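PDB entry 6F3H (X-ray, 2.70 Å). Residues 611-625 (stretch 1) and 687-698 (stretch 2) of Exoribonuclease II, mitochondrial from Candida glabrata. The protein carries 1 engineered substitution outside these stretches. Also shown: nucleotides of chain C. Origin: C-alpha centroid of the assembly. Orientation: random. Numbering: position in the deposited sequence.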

# COMPACT_ATOMS: atom_id res chain seq x y z
N PHE A 611 -22.03 7.40 1.74
CA PHE A 611 -22.67 6.42 2.60
C PHE A 611 -21.67 5.44 3.19
O PHE A 611 -21.79 5.07 4.36
CB PHE A 611 -23.76 5.74 1.78
CG PHE A 611 -24.98 6.62 1.61
CD1 PHE A 611 -25.84 6.86 2.67
CD2 PHE A 611 -25.20 7.28 0.42
CE1 PHE A 611 -26.93 7.69 2.53
CE2 PHE A 611 -26.29 8.13 0.27
CZ PHE A 611 -27.16 8.32 1.32
N MSE A 612 -20.66 5.06 2.43
CA MSE A 612 -19.66 4.12 2.92
C MSE A 612 -18.86 4.71 4.00
O MSE A 612 -18.64 4.08 5.03
CB MSE A 612 -18.75 3.72 1.79
CG MSE A 612 -19.55 3.35 0.58
SE MSE A 612 -20.66 1.77 0.87
CE MSE A 612 -19.48 0.51 -0.01
N ILE A 613 -18.41 5.93 3.74
CA ILE A 613 -17.80 6.75 4.79
C ILE A 613 -18.65 6.71 6.05
O ILE A 613 -18.15 6.48 7.16
CB ILE A 613 -17.63 8.19 4.29
CG1 ILE A 613 -16.83 8.20 2.99
CG2 ILE A 613 -17.09 9.08 5.39
CD1 ILE A 613 -16.52 9.56 2.51
N LEU A 614 -19.95 6.93 5.89
CA LEU A 614 -20.78 7.01 7.07
C LEU A 614 -20.89 5.66 7.75
O LEU A 614 -20.68 5.56 8.96
CB LEU A 614 -22.14 7.53 6.69
CG LEU A 614 -23.02 7.42 7.93
CD1 LEU A 614 -22.47 8.31 9.06
CD2 LEU A 614 -24.45 7.75 7.59
N THR A 615 -21.15 4.62 6.97
CA THR A 615 -21.21 3.27 7.50
C THR A 615 -19.96 2.93 8.27
O THR A 615 -20.02 2.32 9.35
CB THR A 615 -21.31 2.29 6.34
OG1 THR A 615 -22.36 2.70 5.47
CG2 THR A 615 -21.54 0.89 6.86
N ASN A 616 -18.80 3.26 7.70
CA ASN A 616 -17.56 2.92 8.35
C ASN A 616 -17.36 3.74 9.60
O ASN A 616 -16.87 3.23 10.61
CB ASN A 616 -16.42 3.10 7.36
CG ASN A 616 -16.42 2.03 6.31
OD1 ASN A 616 -16.73 0.88 6.59
ND2 ASN A 616 -16.08 2.40 5.08
N LYS A 617 -17.79 5.01 9.59
CA LYS A 617 -17.71 5.82 10.80
C LYS A 617 -18.55 5.20 11.91
O LYS A 617 -18.13 5.17 13.07
CB LYS A 617 -18.19 7.24 10.56
CG LYS A 617 -17.18 8.15 9.92
CD LYS A 617 -17.64 9.59 10.05
CE LYS A 617 -18.78 9.95 9.08
NZ LYS A 617 -19.02 11.43 9.06
N LEU A 618 -19.73 4.69 11.58
CA LEU A 618 -20.63 4.22 12.62
C LEU A 618 -20.14 2.93 13.25
O LEU A 618 -20.27 2.74 14.47
CB LEU A 618 -22.03 4.04 12.06
CG LEU A 618 -22.70 5.40 11.84
CD1 LEU A 618 -24.08 5.24 11.24
CD2 LEU A 618 -22.73 6.21 13.13
N CYS A 619 -19.57 2.01 12.46
CA CYS A 619 -19.05 0.80 13.08
C CYS A 619 -17.90 1.09 14.01
O CYS A 619 -17.64 0.31 14.93
CB CYS A 619 -18.62 -0.23 12.06
SG CYS A 619 -19.99 -1.08 11.42
N ALA A 620 -17.19 2.18 13.77
CA ALA A 620 -16.24 2.64 14.76
C ALA A 620 -16.93 2.79 16.10
O ALA A 620 -16.54 2.18 17.10
CB ALA A 620 -15.61 3.96 14.31
N ALA A 621 -18.01 3.58 16.12
CA ALA A 621 -18.75 3.81 17.35
C ALA A 621 -19.21 2.49 17.95
O ALA A 621 -19.06 2.24 19.15
CB ALA A 621 -19.94 4.71 17.08
N PHE A 622 -19.71 1.61 17.10
CA PHE A 622 -20.29 0.36 17.55
C PHE A 622 -19.24 -0.52 18.21
O PHE A 622 -19.44 -1.03 19.32
CB PHE A 622 -20.92 -0.31 16.35
CG PHE A 622 -21.73 -1.52 16.65
CD1 PHE A 622 -23.02 -1.40 17.14
CD2 PHE A 622 -21.26 -2.78 16.33
CE1 PHE A 622 -23.80 -2.53 17.36
CE2 PHE A 622 -22.02 -3.91 16.55
CZ PHE A 622 -23.29 -3.78 17.06
N PHE A 623 -18.08 -0.68 17.57
CA PHE A 623 -17.04 -1.54 18.11
C PHE A 623 -16.53 -1.02 19.44
O PHE A 623 -16.21 -1.79 20.35
CB PHE A 623 -15.90 -1.67 17.11
CG PHE A 623 -16.02 -2.85 16.21
CD1 PHE A 623 -17.08 -2.97 15.35
CD2 PHE A 623 -15.07 -3.85 16.22
CE1 PHE A 623 -17.20 -4.05 14.52
CE2 PHE A 623 -15.19 -4.94 15.38
CZ PHE A 623 -16.25 -5.04 14.52
N GLN A 624 -16.44 0.30 19.56
CA GLN A 624 -15.93 0.89 20.79
C GLN A 624 -16.93 0.73 21.93
O GLN A 624 -16.56 0.31 23.04
CB GLN A 624 -15.63 2.35 20.54
CG GLN A 624 -14.44 2.58 19.64
CD GLN A 624 -14.29 4.05 19.30
OE1 GLN A 624 -13.50 4.76 19.93
NE2 GLN A 624 -15.05 4.52 18.31
N GLU A 625 -18.20 1.08 21.68
CA GLU A 625 -19.21 1.02 22.73
C GLU A 625 -19.36 -0.39 23.24
O GLU A 625 -19.45 -0.62 24.45
CB GLU A 625 -20.56 1.54 22.22
N MSE A 687 -8.94 13.21 8.39
CA MSE A 687 -9.40 13.73 7.07
C MSE A 687 -10.87 13.58 6.85
O MSE A 687 -11.54 14.46 6.31
CB MSE A 687 -8.73 12.99 5.91
CG MSE A 687 -7.26 12.91 6.00
SE MSE A 687 -6.61 14.72 5.96
CE MSE A 687 -5.90 14.89 4.16
N ILE A 688 -11.34 12.40 7.21
CA ILE A 688 -12.75 12.08 7.08
C ILE A 688 -13.56 12.89 8.07
O ILE A 688 -14.70 13.27 7.81
CB ILE A 688 -12.88 10.57 7.28
CG1 ILE A 688 -12.27 9.87 6.08
CG2 ILE A 688 -14.31 10.18 7.46
CD1 ILE A 688 -12.32 8.40 6.17
N GLY A 689 -12.97 13.20 9.21
CA GLY A 689 -13.65 13.97 10.21
C GLY A 689 -12.77 14.12 11.43
O GLY A 689 -11.57 14.34 11.32
N ASN A 690 -13.37 13.97 12.59
CA ASN A 690 -12.64 14.08 13.84
C ASN A 690 -12.87 12.84 14.67
O ASN A 690 -12.87 12.89 15.89
CB ASN A 690 -13.09 15.30 14.63
CG ASN A 690 -14.59 15.39 14.71
OD1 ASN A 690 -15.26 15.66 13.72
ND2 ASN A 690 -15.13 15.13 15.90
N THR A 691 -13.14 11.73 14.01
CA THR A 691 -13.56 10.56 14.75
C THR A 691 -12.92 9.30 14.15
O THR A 691 -12.37 9.31 13.05
CB THR A 691 -15.09 10.49 14.80
OG1 THR A 691 -15.46 9.55 15.82
CG2 THR A 691 -15.71 10.10 13.44
N ALA A 692 -12.99 8.23 14.93
CA ALA A 692 -12.51 6.93 14.50
C ALA A 692 -13.21 6.47 13.21
O ALA A 692 -14.27 6.97 12.85
CB ALA A 692 -12.73 5.89 15.60
N TYR A 693 -12.59 5.51 12.52
CA TYR A 693 -13.05 5.03 11.22
C TYR A 693 -12.69 3.56 11.10
O TYR A 693 -11.51 3.22 11.21
CB TYR A 693 -12.40 5.83 10.10
CG TYR A 693 -12.94 5.60 8.72
CD1 TYR A 693 -14.11 6.23 8.30
CD2 TYR A 693 -12.26 4.82 7.79
CE1 TYR A 693 -14.61 6.04 7.03
CE2 TYR A 693 -12.74 4.63 6.51
CZ TYR A 693 -13.92 5.25 6.13
OH TYR A 693 -14.43 5.09 4.86
N LEU A 694 -13.67 2.70 10.88
CA LEU A 694 -13.44 1.26 10.86
C LEU A 694 -14.12 0.69 9.62
O LEU A 694 -15.34 0.76 9.50
CB LEU A 694 -13.99 0.61 12.13
CG LEU A 694 -13.80 -0.90 12.31
CD1 LEU A 694 -13.23 -1.18 13.67
CD2 LEU A 694 -15.10 -1.67 12.15
N THR A 695 -13.33 0.13 8.71
CA THR A 695 -13.82 -0.19 7.38
C THR A 695 -14.45 -1.57 7.37
O THR A 695 -13.81 -2.55 7.74
CB THR A 695 -12.71 -0.11 6.33
OG1 THR A 695 -11.72 -1.11 6.60
CG2 THR A 695 -12.06 1.25 6.33
N VAL A 696 -15.71 -1.64 6.93
CA VAL A 696 -16.49 -2.87 6.91
C VAL A 696 -17.16 -3.07 5.56
O VAL A 696 -17.73 -4.12 5.28
CB VAL A 696 -17.55 -2.82 8.02
CG1 VAL A 696 -16.92 -3.11 9.35
CG2 VAL A 696 -18.15 -1.46 8.02
N THR A 697 -17.12 -2.04 4.73
CA THR A 697 -17.86 -2.03 3.48
C THR A 697 -17.27 -2.93 2.41
O THR A 697 -17.94 -3.16 1.40
CB THR A 697 -17.91 -0.62 2.96
OG1 THR A 697 -16.57 -0.13 2.81
CG2 THR A 697 -18.62 0.25 3.95
N SER A 698 -16.04 -3.41 2.56
CA SER A 698 -15.39 -4.20 1.51
C SER A 698 -14.71 -5.43 2.06
O SER A 698 -13.51 -5.61 1.93
CB SER A 698 -14.37 -3.33 0.78
OG SER A 698 -14.87 -2.03 0.69
P A C 5 -15.60 1.73 -0.36
OP1 A C 5 -16.48 0.87 0.48
OP2 A C 5 -14.13 1.69 -0.14
O5' A C 5 -15.86 1.30 -1.86
C5' A C 5 -17.18 1.33 -2.37
C4' A C 5 -17.21 1.28 -3.87
O4' A C 5 -16.57 2.45 -4.43
C3' A C 5 -16.48 0.12 -4.52
O3' A C 5 -17.26 -1.06 -4.54
C2' A C 5 -16.20 0.66 -5.91
O2' A C 5 -17.38 0.63 -6.70
C1' A C 5 -15.87 2.11 -5.59
N9 A C 5 -14.45 2.23 -5.28
C8 A C 5 -13.82 2.18 -4.06
N7 A C 5 -12.51 2.27 -4.15
C5 A C 5 -12.31 2.36 -5.51
C6 A C 5 -11.15 2.48 -6.28
N6 A C 5 -9.92 2.53 -5.74
N1 A C 5 -11.32 2.55 -7.62
C2 A C 5 -12.55 2.49 -8.15
N3 A C 5 -13.73 2.38 -7.54
C4 A C 5 -13.50 2.32 -6.22
P U C 4 -12.34 5.13 1.91
OP1 U C 4 -12.90 4.31 3.00
OP2 U C 4 -11.06 4.76 1.29
O5' U C 4 -13.42 5.11 0.77
C5' U C 4 -14.68 5.69 1.01
C4' U C 4 -15.48 5.59 -0.23
O4' U C 4 -14.95 6.52 -1.21
C3' U C 4 -15.37 4.26 -0.93
O3' U C 4 -16.13 3.24 -0.32
C2' U C 4 -15.77 4.61 -2.35
O2' U C 4 -17.17 4.78 -2.45
C1' U C 4 -15.10 5.98 -2.51
N1 U C 4 -13.77 5.86 -3.14
C2 U C 4 -13.76 5.93 -4.52
O2 U C 4 -14.76 6.09 -5.18
N3 U C 4 -12.53 5.81 -5.10
C4 U C 4 -11.34 5.62 -4.43
O4 U C 4 -10.31 5.53 -5.11
C5 U C 4 -11.43 5.55 -3.00
C6 U C 4 -12.61 5.67 -2.42
P A C 3 -7.45 7.58 3.06
OP1 A C 3 -7.66 6.74 4.27
OP2 A C 3 -6.64 7.06 1.96
O5' A C 3 -8.85 8.00 2.42
C5' A C 3 -9.88 8.54 3.23
C4' A C 3 -11.15 8.79 2.44
O4' A C 3 -10.94 9.88 1.50
C3' A C 3 -11.64 7.63 1.58
O3' A C 3 -12.37 6.68 2.32
C2' A C 3 -12.44 8.34 0.50
O2' A C 3 -13.71 8.73 0.96
C1' A C 3 -11.60 9.59 0.29
N9 A C 3 -10.56 9.30 -0.68
C8 A C 3 -9.31 8.82 -0.46
N7 A C 3 -8.64 8.63 -1.56
C5 A C 3 -9.55 9.00 -2.53
C6 A C 3 -9.45 9.03 -3.90
N6 A C 3 -8.34 8.66 -4.54
N1 A C 3 -10.54 9.44 -4.57
C2 A C 3 -11.65 9.81 -3.90
N3 A C 3 -11.86 9.83 -2.59
C4 A C 3 -10.75 9.40 -2.00

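Residues 611-625 form helix throughout, continuing one that begins earlier in the chain. Residues 687-698 form no regular helix or strand and run along one side of it. Together the two stretches bury 788 Å² of surface. The approach is close: the CA atoms of Lys 617 and Tyr 693 lie 4.7 Å apart.

Asn 616 is the main bump on the helix. It points toward the second stretch and is the residue most covered by it. Its side chain fits the bend at Thr 695, Val 696 and Thr 697. OD1 of Asn 616 accepts a short hydrogen bond from Val 696 N, 2.7 Å, and a weak one from Thr 697 N, 3.5 Å. The other half of the amide donates. ND2 of Asn 616 bonds to Tyr 693 OH at 3.2 Å, and weakly to Thr 697 OG1 at 3.4 Å. An amide suits this buried site because it offers an acceptor and a donor from one short side chain. The backbone takes part too: Leu 694 N donates to Asn 616 O, 3.3 Å.

Tyr 693 leaves its backbone pointing away, but its end comes back to the helix. Asn 616 CB sits over one face of the ring, 3.8 Å from its centroid. Lys 617 CG lies at the ring edge, 4.0 Å from Tyr 693 CD1. The hydroxyl accepts from Asn 616 and donates to the RNA: Tyr 693 OH to OP1 of U4 is 2.5 Å.

Leu 694 is the main apolar bump of the second stretch. It fills a hollow lined by Cys 619, Ala 620 and Phe 623. Its CD2 packs 3.8 Å from Cys 619 CB and lies over one face of the Phe 623 ring, 4.1 Å from the centroid. Ala 620 is small, and this lets the chain come close. Its CB is 3.7 Å from Ala 692 CB and 3.6 Å from Ala 692 O. Gln 624 borders this contact, with NE2 3.8 Å from Ala 692 CB. That amide also bonds back to its own helix, from Gln 624 NE2 to Ala 620 O, 3.0 Å.

Val 696 packs beside the Asn 616 amide. Its CG2 is 3.9 Å from Cys 619 SG. Thr 697 combines two roles. Its methyl CG2 lies 4.1 Å from Thr 615 CB, while its hydroxyl OG1 donates to OP1 of A5, 2.5 Å. Met 612, a selenomethionine, points sideways at CB, but its end reaches over, with CE 3.5 Å from Thr 697 CB.

Two branched side chains meet farther along: Ile 613 CG2 is 3.6 Å from Ile 688 CG2. Both residues also border A3, with Ile 688 CD1 3.8 Å from its C5' and Ile 613 CD1 3.3 Å from its O2'. The aliphatic part of Lys 617 covers Thr 691, CD to CG2 3.9 Å, while its NZ is bonded elsewhere in the structure.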